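ABC transporter, substrate-binding protein (Clostridium perfringens, PDB 4EDP) probably captures a small solute outside the cell membrane and delivers it to the permease of an ABC importer. Local coordinates at residues E102-D110 with T266-K274; L92-G100 with V329-S337. All coordinates share one frame; numbering follows the deposited sequence.

Contact 1 of 2, residues E102-D110 with T266-K274; sequences EAGIFDKLD and TININKNSK. With ACT (acetate ion), chain H.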
loop_
_atom_site.group_PDB
_atom_site.type_symbol
_atom_site.label_atom_id
_atom_site.label_comp_id
_atom_site.label_asym_id
_atom_site.label_seq_id
_atom_site.Cartn_x
_atom_site.Cartn_y
_atom_site.Cartn_z
ATOM N N GLU A 102 17.743 -3.619 -0.375
ATOM C CA GLU A 102 18.570 -4.652 0.256
ATOM C C GLU A 102 19.519 -5.326 -0.746
ATOM O O GLU A 102 20.659 -5.693 -0.406
ATOM C CB GLU A 102 17.645 -5.710 0.883
ATOM C CG GLU A 102 18.340 -6.908 1.521
ATOM C CD GLU A 102 19.131 -6.549 2.749
ATOM O OE1 GLU A 102 18.835 -5.498 3.359
ATOM O OE2 GLU A 102 20.035 -7.338 3.120
ATOM N N ALA A 103 19.047 -5.488 -1.975
ATOM C CA ALA A 103 19.822 -6.127 -3.040
ATOM C C ALA A 103 20.913 -5.224 -3.612
ATOM O O ALA A 103 21.811 -5.693 -4.328
ATOM C CB ALA A 103 18.892 -6.584 -4.143
ATOM N N GLY A 104 20.834 -3.936 -3.311
ATOM C CA GLY A 104 21.828 -2.972 -3.764
ATOM C C GLY A 104 21.578 -2.430 -5.153
ATOM O O GLY A 104 22.508 -1.945 -5.803
ATOM N N ILE A 105 20.319 -2.484 -5.578
ATOM C CA ILE A 105 19.898 -2.045 -6.909
ATOM C C ILE A 105 19.582 -0.567 -7.051
ATOM O O ILE A 105 19.637 -0.023 -8.158
ATOM C CB ILE A 105 18.586 -2.759 -7.311
ATOM C CG1 ILE A 105 18.739 -4.270 -7.154
ATOM C CG2 ILE A 105 18.168 -2.378 -8.734
ATOM C CD1 ILE A 105 19.925 -4.822 -7.893
ATOM N N PHE A 106 19.260 0.078 -5.936
ATOM C CA PHE A 106 18.821 1.469 -5.940
ATOM C C PHE A 106 19.750 2.420 -5.202
ATOM O O PHE A 106 20.383 2.056 -4.220
ATOM C CB PHE A 106 17.435 1.592 -5.288
ATOM C CG PHE A 106 16.381 0.704 -5.895
ATOM C CD1 PHE A 106 16.219 0.642 -7.268
ATOM C CD2 PHE A 106 15.480 0.027 -5.091
ATOM C CE1 PHE A 106 15.237 -0.153 -7.829
ATOM C CE2 PHE A 106 14.481 -0.770 -5.650
ATOM C CZ PHE A 106 14.362 -0.852 -7.020
ATOM N N ASP A 107 19.793 3.658 -5.662
ATOM C CA ASP A 107 20.618 4.657 -5.013
ATOM C C ASP A 107 20.006 5.298 -3.780
ATOM O O ASP A 107 18.792 5.527 -3.733
ATOM C CB ASP A 107 20.824 5.869 -5.939
ATOM C CG ASP A 107 21.991 5.739 -6.880
ATOM O OD1 ASP A 107 22.740 4.737 -6.841
ATOM O OD2 ASP A 107 22.174 6.710 -7.643
ATOM N N LYS A 108 20.837 5.585 -2.778
ATOM C CA LYS A 108 20.377 6.331 -1.606
ATOM C C LYS A 108 20.257 7.738 -2.213
ATOM O O LYS A 108 21.207 8.231 -2.822
ATOM C CB LYS A 108 21.390 6.271 -0.462
ATOM C CG LYS A 108 20.921 6.916 0.841
ATOM C CD LYS A 108 22.035 6.909 1.875
ATOM C CE LYS A 108 21.627 7.560 3.197
ATOM N NZ LYS A 108 20.614 6.771 3.939
ATOM N N LEU A 109 19.107 8.381 -2.059
ATOM C CA LEU A 109 18.864 9.661 -2.730
ATOM C C LEU A 109 19.290 10.944 -2.051
ATOM O O LEU A 109 19.220 11.072 -0.835
ATOM C CB LEU A 109 17.388 9.764 -3.066
ATOM C CG LEU A 109 16.784 8.650 -3.933
ATOM C CD1 LEU A 109 15.311 8.984 -4.217
ATOM C CD2 LEU A 109 17.572 8.471 -5.244
ATOM N N ASP A 110 19.735 11.885 -2.875
ATOM C CA ASP A 110 20.114 13.210 -2.416
ATOM C C ASP A 110 18.838 14.031 -2.490
ATOM O O ASP A 110 18.457 14.516 -3.545
ATOM C CB ASP A 110 21.204 13.790 -3.296
ATOM C CG ASP A 110 21.581 15.198 -2.909
ATOM O OD1 ASP A 110 20.978 15.758 -1.969
ATOM O OD2 ASP A 110 22.491 15.743 -3.563
ATOM N N THR A 266 6.423 3.390 -4.054
ATOM C CA THR A 266 7.522 4.327 -4.113
ATOM C C THR A 266 8.208 4.346 -5.468
ATOM O O THR A 266 7.997 3.458 -6.286
ATOM C CB THR A 266 8.606 3.941 -3.072
ATOM O OG1 THR A 266 9.236 2.710 -3.447
ATOM C CG2 THR A 266 8.019 3.822 -1.656
ATOM N N ILE A 267 9.039 5.361 -5.694
ATOM C CA ILE A 267 9.819 5.460 -6.935
ATOM C C ILE A 267 11.287 5.551 -6.541
ATOM O O ILE A 267 11.672 6.415 -5.742
ATOM C CB ILE A 267 9.505 6.718 -7.780
ATOM C CG1 ILE A 267 8.016 6.879 -8.015
ATOM C CG2 ILE A 267 10.285 6.678 -9.117
ATOM C CD1 ILE A 267 7.635 8.203 -8.677
ATOM N N ASN A 268 12.090 4.653 -7.099
ATOM C CA ASN A 268 13.529 4.600 -6.872
ATOM C C ASN A 268 14.340 4.862 -8.131
ATOM O O ASN A 268 13.856 4.650 -9.264
ATOM C CB ASN A 268 13.898 3.211 -6.341
ATOM C CG ASN A 268 13.702 3.100 -4.874
ATOM O OD1 ASN A 268 14.580 3.500 -4.107
ATOM N ND2 ASN A 268 12.557 2.529 -4.453
ATOM N N ILE A 269 15.563 5.331 -7.932
ATOM C CA ILE A 269 16.489 5.535 -9.026
ATOM C C ILE A 269 17.434 4.337 -9.065
ATOM O O ILE A 269 18.073 3.995 -8.068
ATOM C CB ILE A 269 17.332 6.828 -8.876
ATOM C CG1 ILE A 269 16.428 8.062 -8.898
ATOM C CG2 ILE A 269 18.355 6.919 -10.013
ATOM C CD1 ILE A 269 17.180 9.409 -8.808
ATOM N N ASN A 270 17.508 3.674 -10.212
ATOM C CA ASN A 270 18.399 2.520 -10.341
ATOM C C ASN A 270 19.862 2.932 -10.323
ATOM O O ASN A 270 20.267 3.896 -10.951
ATOM C CB ASN A 270 18.076 1.694 -11.579
ATOM C CG ASN A 270 16.710 1.114 -11.521
ATOM O OD1 ASN A 270 15.720 1.847 -11.413
ATOM N ND2 ASN A 270 16.622 -0.219 -11.606
ATOM N N LYS A 271 20.641 2.189 -9.557
ATOM C CA LYS A 271 22.050 2.474 -9.379
ATOM C C LYS A 271 22.828 2.448 -10.702
ATOM O O LYS A 271 23.782 3.214 -10.875
ATOM C CB LYS A 271 22.619 1.484 -8.360
ATOM C CG LYS A 271 24.037 1.748 -7.934
ATOM C CD LYS A 271 24.441 0.831 -6.777
ATOM C CE LYS A 271 23.652 1.132 -5.516
ATOM N NZ LYS A 271 24.036 0.225 -4.392
ATOM N N ASN A 272 22.392 1.616 -11.647
ATOM C CA ASN A 272 23.076 1.497 -12.935
ATOM C C ASN A 272 22.624 2.567 -13.954
ATOM O O ASN A 272 23.149 2.640 -15.064
ATOM C CB ASN A 272 22.864 0.077 -13.494
ATOM C CG ASN A 272 23.827 -0.273 -14.625
ATOM O OD1 ASN A 272 25.002 0.088 -14.592
ATOM N ND2 ASN A 272 23.334 -1.016 -15.619
ATOM N N SER A 273 21.664 3.409 -13.575
ATOM C CA SER A 273 21.180 4.456 -14.470
ATOM C C SER A 273 22.273 5.398 -14.952
ATOM O O SER A 273 23.157 5.783 -14.188
ATOM C CB SER A 273 20.113 5.303 -13.782
ATOM O OG SER A 273 19.697 6.357 -14.630
ATOM N N LYS A 274 22.175 5.771 -16.225
ATOM C CA LYS A 274 23.089 6.703 -16.867
ATOM C C LYS A 274 22.345 8.007 -17.170
ATOM O O LYS A 274 22.780 8.801 -17.995
ATOM C CB LYS A 274 23.633 6.091 -18.168
ATOM C CG LYS A 274 24.311 4.734 -17.983
ATOM C CD LYS A 274 25.464 4.798 -16.972
ATOM C CE LYS A 274 26.237 3.463 -16.883
ATOM N NZ LYS A 274 25.406 2.331 -16.375
HETATM C C ACT H . 22.759 -0.051 -0.736
HETATM O O ACT H . 22.540 1.177 -0.799
HETATM O OXT ACT H . 23.608 -0.478 -1.545
HETATM C CH3 ACT H . 22.061 -0.957 0.240
HETATM O O HOH W 1 20.771 -0.918 -10.561
HETATM O O HOH W 2 16.376 5.373 -5.184
#

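Contact 2 of 2, residues L92-G100 with V329-S337; sequences LAESFAEQG and VIDFKFVNS. With ACT (acetate ion), chain G.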
loop_
_atom_site.group_PDB
_atom_site.type_symbol
_atom_site.label_atom_id
_atom_site.label_comp_id
_atom_site.label_asym_id
_atom_site.label_seq_id
_atom_site.Cartn_x
_atom_site.Cartn_y
_atom_site.Cartn_z
ATOM N N LEU A 92 7.516 0.575 -7.496
ATOM C CA LEU A 92 7.186 -0.672 -6.797
ATOM C C LEU A 92 6.404 -0.399 -5.524
ATOM O O LEU A 92 6.437 0.708 -4.972
ATOM C CB LEU A 92 8.459 -1.435 -6.357
ATOM C CG LEU A 92 9.410 -2.034 -7.411
ATOM C CD1 LEU A 92 10.774 -2.398 -6.801
ATOM C CD2 LEU A 92 8.739 -3.231 -8.070
ATOM N N ALA A 93 5.680 -1.416 -5.073
ATOM C CA ALA A 93 5.055 -1.366 -3.766
ATOM C C ALA A 93 6.252 -1.317 -2.798
ATOM O O ALA A 93 7.302 -1.916 -3.062
ATOM C CB ALA A 93 4.205 -2.609 -3.515
ATOM N N GLU A 94 6.115 -0.605 -1.688
ATOM C CA GLU A 94 7.238 -0.461 -0.754
ATOM C C GLU A 94 7.869 -1.804 -0.327
ATOM O O GLU A 94 9.101 -1.898 -0.202
ATOM C CB GLU A 94 6.809 0.336 0.491
ATOM C CG GLU A 94 7.994 0.645 1.381
ATOM C CD GLU A 94 7.651 1.304 2.695
ATOM O OE1 GLU A 94 6.453 1.406 3.037
ATOM O OE2 GLU A 94 8.615 1.688 3.396
ATOM N N SER A 95 7.045 -2.834 -0.101
ATOM C CA SER A 95 7.562 -4.149 0.334
ATOM C C SER A 95 8.589 -4.691 -0.655
ATOM O O SER A 95 9.591 -5.276 -0.249
ATOM C CB SER A 95 6.444 -5.177 0.520
ATOM O OG SER A 95 5.818 -5.483 -0.709
ATOM N N PHE A 96 8.330 -4.496 -1.942
ATOM C CA PHE A 96 9.239 -4.929 -2.995
ATOM C C PHE A 96 10.387 -3.944 -3.145
ATOM O O PHE A 96 11.529 -4.358 -3.365
ATOM C CB PHE A 96 8.502 -5.079 -4.335
ATOM C CG PHE A 96 7.577 -6.255 -4.380
ATOM C CD1 PHE A 96 8.041 -7.497 -4.783
ATOM C CD2 PHE A 96 6.252 -6.132 -4.022
ATOM C CE1 PHE A 96 7.197 -8.593 -4.824
ATOM C CE2 PHE A 96 5.416 -7.221 -4.055
ATOM C CZ PHE A 96 5.887 -8.453 -4.460
ATOM N N ALA A 97 10.108 -2.648 -3.007
ATOM C CA ALA A 97 11.172 -1.656 -3.117
ATOM C C ALA A 97 12.259 -1.941 -2.085
ATOM O O ALA A 97 13.445 -1.841 -2.398
ATOM C CB ALA A 97 10.643 -0.230 -2.968
ATOM N N GLU A 98 11.855 -2.311 -0.870
ATOM C CA GLU A 98 12.803 -2.592 0.208
ATOM C C GLU A 98 13.707 -3.787 -0.142
ATOM O O GLU A 98 14.882 -3.823 0.228
ATOM C CB GLU A 98 12.049 -2.803 1.533
ATOM C CG GLU A 98 12.940 -2.889 2.770
ATOM C CD GLU A 98 13.761 -4.180 2.838
ATOM O OE1 GLU A 98 13.311 -5.199 2.286
ATOM O OE2 GLU A 98 14.844 -4.180 3.467
ATOM N N GLN A 99 13.169 -4.760 -0.869
ATOM C CA GLN A 99 13.967 -5.898 -1.293
ATOM C C GLN A 99 15.023 -5.423 -2.303
ATOM O O GLN A 99 16.134 -5.936 -2.323
ATOM C CB GLN A 99 13.099 -6.973 -1.904
ATOM C CG GLN A 99 12.032 -7.457 -0.984
ATOM C CD GLN A 99 11.216 -8.544 -1.609
ATOM O OE1 GLN A 99 11.758 -9.513 -2.136
ATOM N NE2 GLN A 99 9.904 -8.396 -1.556
ATOM N N GLY A 100 14.667 -4.465 -3.156
ATOM C CA GLY A 100 15.620 -3.918 -4.113
ATOM C C GLY A 100 16.705 -3.135 -3.388
ATOM O O GLY A 100 17.886 -3.234 -3.719
ATOM N N VAL A 329 2.408 3.217 10.246
ATOM C CA VAL A 329 3.165 2.747 9.083
ATOM C C VAL A 329 3.976 1.509 9.471
ATOM O O VAL A 329 4.324 1.318 10.636
ATOM C CB VAL A 329 4.095 3.819 8.488
ATOM C CG1 VAL A 329 3.259 5.048 7.987
ATOM C CG2 VAL A 329 5.130 4.241 9.489
ATOM N N ILE A 330 4.285 0.687 8.485
ATOM C CA ILE A 330 5.036 -0.548 8.714
ATOM C C ILE A 330 6.499 -0.410 8.312
ATOM O O ILE A 330 6.807 0.216 7.309
ATOM C CB ILE A 330 4.380 -1.708 7.967
ATOM C CG1 ILE A 330 2.999 -1.994 8.593
ATOM C CG2 ILE A 330 5.232 -2.972 8.031
ATOM C CD1 ILE A 330 2.251 -3.085 7.907
ATOM N N ASP A 331 7.400 -0.970 9.121
ATOM C CA ASP A 331 8.825 -0.954 8.800
ATOM C C ASP A 331 9.125 -2.194 7.976
ATOM O O ASP A 331 9.278 -3.297 8.527
ATOM C CB ASP A 331 9.652 -0.967 10.089
ATOM C CG ASP A 331 11.154 -1.044 9.839
ATOM O OD1 ASP A 331 11.589 -1.231 8.680
ATOM O OD2 ASP A 331 11.914 -0.938 10.830
ATOM N N PHE A 332 9.183 -2.036 6.657
ATOM C CA PHE A 332 9.441 -3.191 5.789
ATOM C C PHE A 332 10.858 -3.751 5.827
ATOM O O PHE A 332 11.092 -4.899 5.428
ATOM C CB PHE A 332 8.918 -2.952 4.382
ATOM C CG PHE A 332 7.463 -3.145 4.290
ATOM C CD1 PHE A 332 6.938 -4.425 4.184
ATOM C CD2 PHE A 332 6.599 -2.076 4.369
ATOM C CE1 PHE A 332 5.588 -4.619 4.125
ATOM C CE2 PHE A 332 5.261 -2.264 4.316
ATOM C CZ PHE A 332 4.745 -3.538 4.198
ATOM N N LYS A 333 11.808 -2.969 6.320
ATOM C CA LYS A 333 13.146 -3.489 6.479
ATOM C C LYS A 333 13.031 -4.614 7.518
ATOM O O LYS A 333 13.554 -5.725 7.330
ATOM C CB LYS A 333 14.123 -2.415 6.953
ATOM C CG LYS A 333 15.567 -2.905 6.980
ATOM C CD LYS A 333 16.583 -1.822 7.307
ATOM C CE LYS A 333 17.985 -2.421 7.244
ATOM N NZ LYS A 333 19.079 -1.426 7.422
ATOM N N PHE A 334 12.334 -4.332 8.616
ATOM C CA PHE A 334 12.152 -5.337 9.652
ATOM C C PHE A 334 11.234 -6.479 9.213
ATOM O O PHE A 334 11.596 -7.646 9.337
ATOM C CB PHE A 334 11.619 -4.749 10.962
ATOM C CG PHE A 334 11.340 -5.799 11.998
ATOM C CD1 PHE A 334 12.370 -6.333 12.745
ATOM C CD2 PHE A 334 10.065 -6.323 12.145
ATOM C CE1 PHE A 334 12.118 -7.350 13.668
ATOM C CE2 PHE A 334 9.809 -7.338 13.058
ATOM C CZ PHE A 334 10.826 -7.846 13.814
ATOM N N VAL A 335 10.070 -6.143 8.672
ATOM C CA VAL A 335 9.087 -7.145 8.271
ATOM C C VAL A 335 9.641 -8.115 7.228
ATOM O O VAL A 335 9.458 -9.331 7.346
ATOM C CB VAL A 335 7.756 -6.487 7.830
ATOM C CG1 VAL A 335 6.856 -7.493 7.098
ATOM C CG2 VAL A 335 7.023 -5.868 9.069
ATOM N N ASN A 336 10.321 -7.595 6.213
ATOM C CA ASN A 336 10.885 -8.478 5.204
ATOM C C ASN A 336 11.921 -9.427 5.811
ATOM O O ASN A 336 12.081 -10.546 5.309
ATOM C CB ASN A 336 11.464 -7.701 4.018
ATOM C CG ASN A 336 10.388 -7.145 3.110
ATOM O OD1 ASN A 336 9.217 -7.505 3.230
ATOM N ND2 ASN A 336 10.775 -6.263 2.196
ATOM N N SER A 337 12.609 -9.006 6.879
ATOM C CA SER A 337 13.611 -9.862 7.527
ATOM C C SER A 337 12.983 -11.058 8.254
ATOM O O SER A 337 13.676 -12.039 8.542
ATOM C CB SER A 337 14.512 -9.086 8.517
ATOM O OG SER A 337 13.840 -8.777 9.740
HETATM C C ACT G . 6.961 -1.961 12.638
HETATM O O ACT G . 6.529 -2.236 11.526
HETATM O OXT ACT G . 7.492 -0.829 12.752
HETATM C CH3 ACT G . 6.795 -2.916 13.783
HETATM O O HOH W 3 5.885 2.038 5.433
HETATM O O HOH W 4 9.139 0.644 5.659
HETATM O O HOH W 5 15.176 -6.576 5.233
#

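Contact 1 of 2, residues E102-D110 with T266-K274
The ring of Phe-106 lies flat against the side chain of Asn-268, where the chain leaving helix 94-103 meets strand 262-269 and the residues that follow it in the sheet of this periplasmic-binding-protein fold. A single beta bridge, Phe-106 with Asn-270, sets the register. On the buried side of the contact, Asn-268 CB sits over the middle of the ring, 3.6 Å from the Phe-106 centroid, a CH-pi contact, and the amide stacks on the ring with the two planes only 12° apart. With CG anti to its carbonyl carbon (chi1 -55°), Phe-106 places its ring against Thr-90 and Leu-92 of strand 89-93; Ile-105 CB lies over the opposite face, toward the rim. The amide oxygen of Asn-268 is held by Gly-133 N and by a water that also joins Asp-107 O and Ile-269 N. Further along, Leu-109 CD2 packs on Ile-269 CD1 at 3.7 Å, beside Tyr-280 of helix 276-286. Two backbone bonds bracket the bridge: Asp-107 N to Ile-269 O, 3.0 Å, and Lys-271 N to Ile-105 O, 2.8 Å and almost straight. The solvent side is looser and polar. Asp-107 OD1 rests against the methylenes of Lys-271, while OD2 forms a salt bridge with Lys-276. Lys-271 bends at chi3 (-66°) back over Gly-104, which ends helix 94-103 in a Schellman motif. Lys-271 NZ reaches Gly-104 O at 3.0 Å from above the carbonyl plane, and gives a second bond, also 3.0 Å, to OXT of an acetate ion.

Contact 2 of 2, residues L92-G100 with V329-S337
Asn-336 swings CG to the side of its backbone N (chi1 -75°), and Glu-98, extended at chi1 but bent at chi2 (-71°), folds its carboxylate across to meet the amide. Asn-336 ND2 then uses both of its N-H groups: one goes to Ser-95 O at 2.9 Å, in the carbonyl plane and on a lone pair, the other to Glu-98 OE1 at 2.8 Å, on the anti side of the carboxylate but tilted well out of its plane. Both acceptors lie close to the amide plane, which fixes the rotation of the group. Glu-98 OE2 passes over Lys-333 CA, 3.5 Å away, and is bridged by a water to Lys-333 O. Here two helix starts meet: helix 94-103, following strand 89-93 in the binding-protein fold, and the C-terminal helix 332-350, whose short segments cross at -83° with axes 9.4 Å apart. Between them lies the ring of Phe-332, with Ser-95 CA over one face and Ile-330 CG2 over the opposite one; Ser-95 CB comes within 3.7 Å of Phe-332 CE1. Glu-94 reaches past the ring, its two carboxylate oxygens each linked through a water to Ile-330 O. Asp-331 is the N-cap of the second helix, with OD1 accepting from Phe-334 N at 3.2 Å and OD2 paired with Lys-194.

How the contacts relate
Helix 94-103 joins the two contacts: its first turns meet the C-terminal helix in contact 2, and its end runs into the loop of contact 1. Their centres lie about 14 Å apart, on the same side of the chain's centre. Strands 89-93 and 262-269 are antiparallel neighbours, and Thr-266 N probably bonds to Leu-92 O at 2.8 Å. Ile-105 N probably bonds to Gly-100 O at 3.2 Å, and Phe-106 CE2 packs on Ala-97 O at 3.6 Å. Each contact has its own acetate, probably from the crystallisation liquor, at Lys-271 and Tyr-132 in contact 1 and at Asp-331 N in contact 2, so neither ion is likely to mark the transported solute.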